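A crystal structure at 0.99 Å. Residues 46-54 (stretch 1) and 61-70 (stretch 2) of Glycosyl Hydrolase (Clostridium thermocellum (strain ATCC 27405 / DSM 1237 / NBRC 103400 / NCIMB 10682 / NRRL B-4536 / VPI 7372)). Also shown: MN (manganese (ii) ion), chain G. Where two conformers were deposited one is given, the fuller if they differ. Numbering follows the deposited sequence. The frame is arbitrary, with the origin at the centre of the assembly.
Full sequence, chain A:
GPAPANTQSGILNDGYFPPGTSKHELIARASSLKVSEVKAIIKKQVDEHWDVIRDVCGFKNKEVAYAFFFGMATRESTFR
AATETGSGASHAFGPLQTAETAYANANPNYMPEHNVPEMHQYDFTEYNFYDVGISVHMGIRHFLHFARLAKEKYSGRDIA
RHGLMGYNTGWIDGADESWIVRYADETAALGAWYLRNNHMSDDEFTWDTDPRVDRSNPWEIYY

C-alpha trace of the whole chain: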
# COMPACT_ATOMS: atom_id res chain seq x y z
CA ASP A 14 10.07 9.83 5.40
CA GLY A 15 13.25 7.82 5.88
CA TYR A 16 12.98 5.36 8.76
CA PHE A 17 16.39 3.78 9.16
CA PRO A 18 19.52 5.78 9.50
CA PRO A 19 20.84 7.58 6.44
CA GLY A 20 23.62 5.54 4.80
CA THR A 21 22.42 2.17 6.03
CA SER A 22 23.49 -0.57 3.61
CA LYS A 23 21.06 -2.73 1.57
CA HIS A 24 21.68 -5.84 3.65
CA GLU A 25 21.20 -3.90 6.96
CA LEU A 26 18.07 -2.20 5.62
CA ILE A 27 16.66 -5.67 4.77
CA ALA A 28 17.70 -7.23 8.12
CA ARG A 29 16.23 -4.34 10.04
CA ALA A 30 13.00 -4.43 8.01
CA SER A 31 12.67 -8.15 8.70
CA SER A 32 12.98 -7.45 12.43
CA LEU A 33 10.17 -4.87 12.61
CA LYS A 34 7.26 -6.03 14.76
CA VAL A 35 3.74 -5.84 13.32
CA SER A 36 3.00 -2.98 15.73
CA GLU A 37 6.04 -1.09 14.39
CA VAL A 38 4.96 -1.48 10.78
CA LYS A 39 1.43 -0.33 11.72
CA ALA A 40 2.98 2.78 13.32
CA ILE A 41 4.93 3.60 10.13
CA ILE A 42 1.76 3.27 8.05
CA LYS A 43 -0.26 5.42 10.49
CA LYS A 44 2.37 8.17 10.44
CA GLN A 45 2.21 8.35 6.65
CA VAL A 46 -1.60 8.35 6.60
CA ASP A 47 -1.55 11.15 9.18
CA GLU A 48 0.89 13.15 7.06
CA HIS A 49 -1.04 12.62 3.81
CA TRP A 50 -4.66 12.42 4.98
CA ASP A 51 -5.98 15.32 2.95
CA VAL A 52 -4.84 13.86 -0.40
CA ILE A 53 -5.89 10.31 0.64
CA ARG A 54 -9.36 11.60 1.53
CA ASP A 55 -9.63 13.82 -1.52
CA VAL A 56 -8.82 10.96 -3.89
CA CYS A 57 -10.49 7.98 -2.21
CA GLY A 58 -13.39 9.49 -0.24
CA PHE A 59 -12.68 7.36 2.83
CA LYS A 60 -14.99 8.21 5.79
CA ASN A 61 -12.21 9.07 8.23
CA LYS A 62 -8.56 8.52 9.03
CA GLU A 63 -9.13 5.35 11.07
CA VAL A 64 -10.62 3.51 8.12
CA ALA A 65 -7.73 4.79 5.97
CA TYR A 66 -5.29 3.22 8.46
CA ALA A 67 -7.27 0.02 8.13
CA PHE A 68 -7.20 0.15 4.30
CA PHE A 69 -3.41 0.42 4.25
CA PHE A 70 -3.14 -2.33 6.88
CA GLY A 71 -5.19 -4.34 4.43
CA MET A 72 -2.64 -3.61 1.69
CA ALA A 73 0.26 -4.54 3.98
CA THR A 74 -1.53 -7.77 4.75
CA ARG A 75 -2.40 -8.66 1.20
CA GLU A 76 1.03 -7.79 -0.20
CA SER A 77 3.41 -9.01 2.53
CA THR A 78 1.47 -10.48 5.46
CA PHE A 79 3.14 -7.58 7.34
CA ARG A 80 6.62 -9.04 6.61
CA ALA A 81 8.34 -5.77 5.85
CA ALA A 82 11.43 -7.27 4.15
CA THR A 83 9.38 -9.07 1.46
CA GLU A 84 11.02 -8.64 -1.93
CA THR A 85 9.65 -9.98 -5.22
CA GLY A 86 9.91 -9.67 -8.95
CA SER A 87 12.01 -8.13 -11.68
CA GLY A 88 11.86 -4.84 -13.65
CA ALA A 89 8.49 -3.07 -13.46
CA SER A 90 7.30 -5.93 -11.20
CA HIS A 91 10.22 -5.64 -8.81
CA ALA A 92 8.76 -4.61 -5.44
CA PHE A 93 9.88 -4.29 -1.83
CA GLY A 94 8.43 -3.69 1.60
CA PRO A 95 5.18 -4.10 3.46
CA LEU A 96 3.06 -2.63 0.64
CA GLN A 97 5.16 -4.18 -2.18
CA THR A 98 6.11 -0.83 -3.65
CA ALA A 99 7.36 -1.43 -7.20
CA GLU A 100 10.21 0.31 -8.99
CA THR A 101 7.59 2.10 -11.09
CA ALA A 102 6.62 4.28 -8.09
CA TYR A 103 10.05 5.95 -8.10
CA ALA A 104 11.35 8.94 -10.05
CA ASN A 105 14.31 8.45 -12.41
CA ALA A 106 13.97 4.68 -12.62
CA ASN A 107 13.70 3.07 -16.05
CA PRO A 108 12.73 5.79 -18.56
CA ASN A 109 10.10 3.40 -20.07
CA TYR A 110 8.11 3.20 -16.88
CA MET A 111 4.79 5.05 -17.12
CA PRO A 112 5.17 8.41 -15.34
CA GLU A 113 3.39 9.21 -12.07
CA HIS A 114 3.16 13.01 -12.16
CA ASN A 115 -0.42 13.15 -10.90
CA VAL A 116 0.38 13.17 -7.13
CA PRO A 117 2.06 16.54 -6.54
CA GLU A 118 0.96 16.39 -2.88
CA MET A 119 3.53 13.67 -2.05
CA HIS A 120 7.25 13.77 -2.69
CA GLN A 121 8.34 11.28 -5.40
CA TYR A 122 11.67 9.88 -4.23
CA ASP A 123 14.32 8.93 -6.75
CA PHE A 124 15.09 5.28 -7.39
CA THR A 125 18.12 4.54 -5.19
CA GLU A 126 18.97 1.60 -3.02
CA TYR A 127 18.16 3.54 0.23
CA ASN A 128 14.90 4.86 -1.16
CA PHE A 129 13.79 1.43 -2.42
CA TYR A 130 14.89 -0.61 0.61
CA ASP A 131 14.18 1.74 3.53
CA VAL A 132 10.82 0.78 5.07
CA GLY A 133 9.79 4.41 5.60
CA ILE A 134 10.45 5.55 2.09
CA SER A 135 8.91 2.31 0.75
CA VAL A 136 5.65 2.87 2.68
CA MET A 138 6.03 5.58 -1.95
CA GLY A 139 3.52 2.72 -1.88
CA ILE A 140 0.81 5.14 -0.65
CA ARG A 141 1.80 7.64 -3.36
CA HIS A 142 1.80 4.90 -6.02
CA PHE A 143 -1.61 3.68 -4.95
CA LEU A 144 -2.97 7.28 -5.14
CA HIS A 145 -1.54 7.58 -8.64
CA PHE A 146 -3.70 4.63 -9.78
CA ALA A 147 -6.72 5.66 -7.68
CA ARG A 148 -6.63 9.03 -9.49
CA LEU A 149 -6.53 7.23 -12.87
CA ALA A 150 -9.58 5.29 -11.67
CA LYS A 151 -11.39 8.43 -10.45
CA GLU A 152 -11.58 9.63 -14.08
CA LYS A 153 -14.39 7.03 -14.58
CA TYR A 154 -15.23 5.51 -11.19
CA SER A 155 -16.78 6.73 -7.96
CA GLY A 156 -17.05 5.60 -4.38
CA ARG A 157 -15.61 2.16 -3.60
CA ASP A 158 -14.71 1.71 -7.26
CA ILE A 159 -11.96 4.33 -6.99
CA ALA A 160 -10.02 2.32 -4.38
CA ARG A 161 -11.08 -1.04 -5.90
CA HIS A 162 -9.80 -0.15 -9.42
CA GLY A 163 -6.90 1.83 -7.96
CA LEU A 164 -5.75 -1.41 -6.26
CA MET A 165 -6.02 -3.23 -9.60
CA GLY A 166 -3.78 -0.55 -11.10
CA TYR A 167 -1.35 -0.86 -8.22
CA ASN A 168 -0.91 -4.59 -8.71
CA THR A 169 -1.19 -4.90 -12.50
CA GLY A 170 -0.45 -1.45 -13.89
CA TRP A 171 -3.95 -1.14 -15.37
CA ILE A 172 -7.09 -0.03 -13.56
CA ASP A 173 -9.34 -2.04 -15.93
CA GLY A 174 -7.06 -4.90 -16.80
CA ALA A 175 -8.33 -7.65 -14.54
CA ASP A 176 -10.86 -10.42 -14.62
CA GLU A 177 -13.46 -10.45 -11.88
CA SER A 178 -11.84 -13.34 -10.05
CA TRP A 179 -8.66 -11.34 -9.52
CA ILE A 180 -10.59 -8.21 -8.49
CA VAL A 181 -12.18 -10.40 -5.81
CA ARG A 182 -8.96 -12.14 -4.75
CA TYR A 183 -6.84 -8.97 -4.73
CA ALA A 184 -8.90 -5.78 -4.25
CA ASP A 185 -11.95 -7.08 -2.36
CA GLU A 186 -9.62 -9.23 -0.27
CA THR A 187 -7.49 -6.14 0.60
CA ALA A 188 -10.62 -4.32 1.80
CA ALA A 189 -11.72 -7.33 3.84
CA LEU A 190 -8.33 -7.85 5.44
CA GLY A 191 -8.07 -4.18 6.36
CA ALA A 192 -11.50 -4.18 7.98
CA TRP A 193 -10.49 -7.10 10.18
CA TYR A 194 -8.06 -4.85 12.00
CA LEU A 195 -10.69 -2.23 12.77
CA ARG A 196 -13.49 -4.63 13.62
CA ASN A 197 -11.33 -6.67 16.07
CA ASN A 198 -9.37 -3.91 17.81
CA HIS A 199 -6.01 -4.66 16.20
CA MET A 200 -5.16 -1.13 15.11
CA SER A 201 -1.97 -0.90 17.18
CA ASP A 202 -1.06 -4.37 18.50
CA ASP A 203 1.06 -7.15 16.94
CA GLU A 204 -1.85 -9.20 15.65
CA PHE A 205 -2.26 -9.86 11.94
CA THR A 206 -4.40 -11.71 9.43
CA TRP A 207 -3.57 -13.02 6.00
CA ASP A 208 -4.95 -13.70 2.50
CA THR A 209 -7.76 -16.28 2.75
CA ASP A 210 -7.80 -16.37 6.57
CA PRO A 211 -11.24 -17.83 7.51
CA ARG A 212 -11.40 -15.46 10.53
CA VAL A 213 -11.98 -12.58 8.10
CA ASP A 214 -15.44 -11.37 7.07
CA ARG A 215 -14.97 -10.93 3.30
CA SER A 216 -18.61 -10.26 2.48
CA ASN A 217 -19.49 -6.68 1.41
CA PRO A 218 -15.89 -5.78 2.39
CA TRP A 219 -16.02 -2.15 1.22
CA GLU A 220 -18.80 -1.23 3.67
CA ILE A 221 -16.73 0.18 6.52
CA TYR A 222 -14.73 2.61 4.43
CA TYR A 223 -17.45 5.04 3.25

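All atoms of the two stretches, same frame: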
# COMPACT_ATOMS: atom_id res chain seq x y z
N VAL A 46 -0.21 7.96 6.82
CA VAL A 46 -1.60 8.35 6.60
C VAL A 46 -1.87 9.69 7.27
O VAL A 46 -2.52 10.55 6.69
CB VAL A 46 -2.56 7.25 7.09
CG1 VAL A 46 -4.01 7.73 7.07
CG2 VAL A 46 -2.42 6.01 6.27
N ASP A 47 -1.36 9.88 8.49
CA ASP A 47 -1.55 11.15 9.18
C ASP A 47 -0.99 12.30 8.36
O ASP A 47 -1.61 13.38 8.23
CB ASP A 47 -0.89 11.11 10.56
CG ASP A 47 -1.62 10.28 11.57
OD1 ASP A 47 -2.80 9.99 11.34
OD2 ASP A 47 -0.99 9.97 12.62
N GLU A 48 0.21 12.13 7.83
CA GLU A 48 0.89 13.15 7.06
C GLU A 48 0.16 13.51 5.78
O GLU A 48 0.22 14.64 5.32
CB GLU A 48 2.32 12.63 6.66
CG GLU A 48 3.20 13.70 6.04
CD GLU A 48 4.57 13.20 5.58
OE1 GLU A 48 5.32 14.14 5.12
OE2 GLU A 48 4.96 11.91 5.56
N HIS A 49 -0.47 12.50 5.18
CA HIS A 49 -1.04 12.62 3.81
C HIS A 49 -2.54 12.45 3.79
O HIS A 49 -3.13 12.20 2.74
CB HIS A 49 -0.32 11.63 2.88
CG HIS A 49 1.13 11.84 2.90
ND1 HIS A 49 1.71 12.98 2.42
CD2 HIS A 49 2.16 11.05 3.34
CE1 HIS A 49 3.03 12.86 2.59
NE2 HIS A 49 3.34 11.69 3.10
N TRP A 50 -3.22 12.71 4.93
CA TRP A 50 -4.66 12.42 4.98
C TRP A 50 -5.45 13.24 3.97
O TRP A 50 -6.40 12.74 3.37
CB TRP A 50 -5.16 12.63 6.41
CG TRP A 50 -6.65 12.59 6.56
CD1 TRP A 50 -7.39 13.60 7.12
CD2 TRP A 50 -7.62 11.60 6.09
NE1 TRP A 50 -8.71 13.27 7.10
CE2 TRP A 50 -8.90 12.07 6.46
CE3 TRP A 50 -7.53 10.38 5.42
CZ2 TRP A 50 -10.08 11.37 6.16
CZ3 TRP A 50 -8.69 9.68 5.12
CH2 TRP A 50 -9.95 10.19 5.47
N ASP A 51 -5.12 14.53 3.82
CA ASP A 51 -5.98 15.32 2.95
C ASP A 51 -5.98 14.76 1.52
O ASP A 51 -7.05 14.65 0.93
CB ASP A 51 -5.58 16.78 2.90
CG ASP A 51 -5.98 17.52 4.15
OD1 ASP A 51 -7.16 17.42 4.55
OD2 ASP A 51 -5.12 18.20 4.70
N VAL A 52 -4.82 14.38 0.97
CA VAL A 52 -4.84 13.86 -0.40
C VAL A 52 -5.51 12.45 -0.44
O VAL A 52 -6.20 12.13 -1.39
CB VAL A 52 -3.44 13.91 -1.07
CG1 VAL A 52 -2.39 13.03 -0.38
CG2 VAL A 52 -3.54 13.56 -2.54
N ILE A 53 -5.24 11.63 0.58
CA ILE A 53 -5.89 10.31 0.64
C ILE A 53 -7.42 10.45 0.62
O ILE A 53 -8.12 9.79 -0.16
CB ILE A 53 -5.41 9.53 1.85
CG1 ILE A 53 -3.91 9.17 1.74
CG2 ILE A 53 -6.28 8.29 2.08
CD1 ILE A 53 -3.32 8.69 3.04
N ARG A 54 -7.92 11.34 1.47
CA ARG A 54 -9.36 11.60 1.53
C ARG A 54 -9.90 12.17 0.22
O ARG A 54 -10.95 11.78 -0.28
CB ARG A 54 -9.66 12.53 2.71
CG ARG A 54 -11.14 12.71 2.94
CD ARG A 54 -11.48 13.89 3.83
NE ARG A 54 -11.05 15.14 3.21
CZ ARG A 54 -9.98 15.86 3.57
NH1 ARG A 54 -9.42 15.75 4.75
NH2 ARG A 54 -9.47 16.71 2.71
N ASN A 61 -13.00 8.52 7.17
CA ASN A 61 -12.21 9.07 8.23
C ASN A 61 -10.82 8.44 8.20
O ASN A 61 -10.57 7.53 7.46
CB ASN A 61 -12.89 8.94 9.62
CG ASN A 61 -13.15 7.51 9.99
OD1 ASN A 61 -12.28 6.67 9.81
ND2 ASN A 61 -14.33 7.20 10.52
N LYS A 62 -9.94 8.97 9.06
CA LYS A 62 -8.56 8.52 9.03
C LYS A 62 -8.44 7.09 9.53
O LYS A 62 -7.56 6.34 9.05
CB LYS A 62 -7.70 9.38 9.90
CG LYS A 62 -7.10 10.58 9.27
CD LYS A 62 -5.73 10.80 9.84
CE LYS A 62 -5.94 11.08 11.30
NZ LYS A 62 -4.85 11.93 11.77
N GLU A 63 -9.24 6.70 10.53
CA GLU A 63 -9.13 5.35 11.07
C GLU A 63 -9.36 4.29 10.00
O GLU A 63 -8.65 3.28 9.95
CB GLU A 63 -10.18 5.23 12.16
CG GLU A 63 -10.16 4.09 13.11
CD GLU A 63 -11.35 4.19 14.12
OE1 GLU A 63 -12.54 4.25 13.72
OE2 GLU A 63 -11.10 4.21 15.33
N VAL A 64 -10.38 4.48 9.16
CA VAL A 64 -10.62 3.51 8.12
C VAL A 64 -9.52 3.56 7.05
O VAL A 64 -9.23 2.54 6.39
CB VAL A 64 -12.01 3.55 7.50
CG1 VAL A 64 -13.10 3.44 8.57
CG2 VAL A 64 -12.25 4.75 6.62
N ALA A 65 -8.89 4.71 6.87
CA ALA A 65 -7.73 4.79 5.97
C ALA A 65 -6.55 4.01 6.53
O ALA A 65 -5.85 3.32 5.79
CB ALA A 65 -7.35 6.24 5.70
N TYR A 66 -6.30 4.10 7.85
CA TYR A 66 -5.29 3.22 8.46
C TYR A 66 -5.60 1.76 8.13
O TYR A 66 -4.74 1.00 7.70
CB TYR A 66 -5.22 3.37 9.99
CG TYR A 66 -4.93 4.70 10.61
CD1 TYR A 66 -4.16 5.66 10.02
CD2 TYR A 66 -5.42 4.94 11.88
CE1 TYR A 66 -3.86 6.85 10.68
CE2 TYR A 66 -5.15 6.12 12.54
CZ TYR A 66 -4.36 7.07 11.92
OH TYR A 66 -4.11 8.22 12.63
N ALA A 67 -6.86 1.39 8.35
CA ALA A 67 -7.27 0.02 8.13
C ALA A 67 -7.06 -0.37 6.67
O ALA A 67 -6.58 -1.51 6.42
CB ALA A 67 -8.75 -0.16 8.52
N PHE A 68 -7.38 0.48 5.73
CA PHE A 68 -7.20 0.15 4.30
C PHE A 68 -5.75 -0.18 4.02
O PHE A 68 -5.44 -1.20 3.35
CB PHE A 68 -7.64 1.36 3.48
CG PHE A 68 -7.47 1.10 2.00
CD1 PHE A 68 -8.41 0.33 1.30
CD2 PHE A 68 -6.38 1.61 1.30
CE1 PHE A 68 -8.23 0.06 -0.03
CE2 PHE A 68 -6.22 1.35 -0.06
CZ PHE A 68 -7.14 0.57 -0.71
N PHE A 69 -4.82 0.68 4.50
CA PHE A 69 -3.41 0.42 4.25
C PHE A 69 -2.85 -0.75 5.07
O PHE A 69 -1.91 -1.42 4.60
CB PHE A 69 -2.58 1.72 4.35
CG PHE A 69 -2.92 2.68 3.26
CD1 PHE A 69 -2.56 2.40 1.92
CD2 PHE A 69 -3.65 3.84 3.49
CE1 PHE A 69 -2.90 3.23 0.89
CE2 PHE A 69 -3.99 4.68 2.47
CZ PHE A 69 -3.65 4.38 1.16
N PHE A 70 -3.44 -1.07 6.23
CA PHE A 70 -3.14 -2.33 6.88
C PHE A 70 -3.60 -3.50 6.03
O PHE A 70 -2.92 -4.56 5.98
CB PHE A 70 -3.77 -2.41 8.27
CG PHE A 70 -3.29 -1.44 9.29
CD1 PHE A 70 -2.24 -0.54 9.09
CD2 PHE A 70 -3.92 -1.42 10.52
CE1 PHE A 70 -1.91 0.37 10.08
CE2 PHE A 70 -3.56 -0.53 11.52
CZ PHE A 70 -2.55 0.34 11.31
MN MN G . 5.35 10.86 3.71
O HOH W 1 -3.23 14.26 9.86
O HOH W 2 6.30 12.85 3.03

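Two helical segments meet here at a steep angle. Residues 46-54 belong to a helix that extends beyond the stretch at both ends, while residues 62-70 open a second helix just after Asn 61. Their axes come within 10.5 Å, and their N-to-C directions differ by 104°, so the helices cross nearly at right angles and touch over a compact patch of 457 Å², both sides summed. The CA atoms of Val 46 and Tyr 66 lie 6.6 Å apart and those of Trp 50 and Lys 62 6.8 Å, which sets the register: one turn of the first helix separates Val 46 from Trp 50, and one turn of the second separates Lys 62 from Tyr 66.

The clearest bump in a hollow is Val 46. Its CA-to-CB bond points toward the second helix, and its side chain, with chi1 in the t well, sits in a hole formed by Lys 62, Ala 65, Tyr 66 and Phe 69. Val 46 CG1 lies 3.9 Å from Ala 65 CB and 3.6 Å from Tyr 66 CD1, and Val 46 CG2 lies 3.7 Å from Phe 69 CD2 and 4.1 Å from Tyr 66 CD1. These are ordinary van der Waals separations, so the fit is close.

Ala 65 is a small residue surrounded by larger ones. Besides touching Val 46, Ala 65 CB meets Trp 50 CZ3 at 3.7 Å and Ile 53 CG2 at 4.3 Å, so one methyl serves three side chains on successive turns of the first helix. Ile 53 is a looser neighbour; its CD1 also approaches Phe 69 CE2 at 4.1 Å, extending the apolar contact along the second helix.

Trp 50 supplies a broad flat surface and has the largest area covered by the opposite stretch, 78 Å². Lys 62 crosses one face of the indole: its CG lies 3.4 Å from the centroid of the five-membered ring of Trp 50, 13° off the ring normal, the geometry of a CH-pi contact. The far end of the same indole reaches the start of the second helix, with Trp 50 CH2 3.4 Å from Asn 61 C. That start is capped by Asn 61, whose OD1 accepts a 3.0 Å hydrogen bond from Val 64 N and so satisfies an amide in the first turn.

Polar chemistry gathers beside the apolar patch. The CA-to-CB bonds of Asp 47, Lys 62 and Tyr 66 all point sideways, yet the ends of their side chains converge. Lys 62 NZ donates to Asp 47 OD1 at 2.9 Å within a salt bridge, and Tyr 66 OH donates to the same Asp 47 OD1 at 2.6 Å, the oxygen lying at the edge of the tyrosine ring, near its plane. One carboxylate oxygen thus joins two residues a helical turn apart. Water 1 adds a bridge, donating to Asp 47 O at 2.5 Å and accepting a weak 3.4 Å bond from Lys 62 NZ.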